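Local coordinates for homospermidine synthase (Legionella pneumophila subsp. pneumophila str. Philadelphia 1, PDB 2PH5) that makes the polyamine homospermidine in an NAD-dependent reaction and binds NAD through a domain of the saccharopine dehydrogenase family, at the interface of chains A and B. Numbering follows the deposited sequence. Chains: chain A/B, Homospermidine synthase.

The interface of chains A and B. Residues chain A 277, 287, 449-451; chain B 338, 340.
B:Glu338 reaches across the chain boundary and turns its carboxylate toward A:Arg277 and A:His287, one oxygen to each. A:Arg277 takes it side-on, with two nitrogens directed at one oxygen. Its NE donates to OE1 of B:Glu338 at 2.5 Å, from the syn side and somewhat out of the carboxylate plane. Its NH2 donates to the same OE1 at 2.6 Å, nearly along the C-O bond of that oxygen. Both bonds lie in the guanidinium plane but are bent at the hydrogen. The NE pair is also a salt bridge. Both nitrogens go to OE1, so this is not the pairing of two nitrogens with two oxygens; the guanidinium and carboxylate planes are also 35° apart.

The other oxygen, OE2 of B:Glu338, accepts a hydrogen bond from NE2 of A:His287 at 3.0 Å. This donor sits above the carboxylate plane, and the imidazole ring is turned 65° from that plane. The carboxylate lies at the edge of the ring, and the bond tilts from the ring plane.

A:Arg450 makes a longer salt bridge, NH2 to OE1 of B:Glu338 at 4.0 Å. Its guanidinium lies over one face of that of A:Arg277. The shared carboxylate probably offsets the repulsion between these two like charges. A:Arg277 comes from strand 275-278, and its chain, extended from CG to NE, carries the guanidinium to the carboxylate. A:His287 comes from strand 286-289.

The stem of B:Glu338 is bent at chi2 (70°), with CG against the loop of chain A while the carboxylate points to the strands. This CG lies 3.9 Å from CA of A:Arg450. One residue earlier in this loop, the backbone O of A:Asn449 lies 3.4 Å from CE of B:Lys340. CA of A:Gly451 lies 3.7 Å from the backbone O of B:Glu338.

The patch joins two copies of the enzyme in a two-fold symmetric interface, where its twin recurs. It may help hold a dimer together, although the structure alone does not show that the pair forms in the cell.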
# COMPACT_ATOMS: atom_id res chain seq x y z
N ARG A 277 -12.22 -8.36 -5.78
CA ARG A 277 -11.73 -9.68 -5.42
C ARG A 277 -11.56 -10.54 -6.68
O ARG A 277 -12.53 -10.80 -7.38
CB ARG A 277 -12.72 -10.37 -4.48
CG ARG A 277 -12.90 -9.70 -3.12
CD ARG A 277 -13.91 -10.43 -2.24
NE ARG A 277 -13.93 -9.87 -0.89
CZ ARG A 277 -14.67 -8.84 -0.50
NH1 ARG A 277 -15.48 -8.24 -1.36
NH2 ARG A 277 -14.58 -8.38 0.74
N HIS A 287 -6.71 -8.93 -3.80
CA HIS A 287 -7.52 -7.74 -4.03
C HIS A 287 -6.81 -6.83 -5.02
O HIS A 287 -5.80 -6.21 -4.68
CB HIS A 287 -7.77 -6.97 -2.73
CG HIS A 287 -8.74 -7.63 -1.80
ND1 HIS A 287 -9.28 -6.99 -0.71
CD2 HIS A 287 -9.24 -8.89 -1.78
CE1 HIS A 287 -10.08 -7.82 -0.06
NE2 HIS A 287 -10.07 -8.98 -0.69
N ASN A 449 -13.30 -18.16 2.19
CA ASN A 449 -12.10 -17.66 2.86
C ASN A 449 -12.38 -16.28 3.42
O ASN A 449 -11.46 -15.54 3.78
CB ASN A 449 -10.91 -17.60 1.91
CG ASN A 449 -10.55 -18.96 1.34
OD1 ASN A 449 -10.36 -19.92 2.08
ND2 ASN A 449 -10.44 -19.04 0.01
N ARG A 450 -13.66 -15.94 3.49
CA ARG A 450 -14.10 -14.66 4.01
C ARG A 450 -13.73 -14.52 5.47
O ARG A 450 -13.57 -15.51 6.18
CB ARG A 450 -15.61 -14.52 3.86
CG ARG A 450 -16.08 -14.14 2.46
CD ARG A 450 -15.90 -12.66 2.21
NE ARG A 450 -16.68 -12.23 1.06
CZ ARG A 450 -17.02 -10.97 0.83
NH1 ARG A 450 -17.73 -10.65 -0.24
NH2 ARG A 450 -16.66 -10.02 1.67
N GLY A 451 -13.61 -13.28 5.92
CA GLY A 451 -13.28 -13.03 7.30
C GLY A 451 -14.54 -12.87 8.13
O GLY A 451 -15.66 -12.94 7.60
N GLU B 338 -8.58 -10.76 3.29
CA GLU B 338 -9.80 -10.63 4.08
C GLU B 338 -9.54 -10.55 5.61
O GLU B 338 -10.23 -11.19 6.40
CB GLU B 338 -10.72 -11.82 3.76
CG GLU B 338 -12.04 -11.44 3.09
CD GLU B 338 -11.89 -10.95 1.65
OE1 GLU B 338 -12.72 -10.11 1.24
OE2 GLU B 338 -10.99 -11.40 0.92
N LYS B 340 -7.27 -11.82 7.29
CA LYS B 340 -6.65 -13.05 7.77
C LYS B 340 -5.15 -12.78 7.82
O LYS B 340 -4.52 -12.60 6.78
CB LYS B 340 -6.87 -14.19 6.77
CG LYS B 340 -7.74 -15.33 7.24
CD LYS B 340 -9.21 -14.96 7.16
CE LYS B 340 -10.04 -16.19 6.81
NZ LYS B 340 -9.70 -17.35 7.69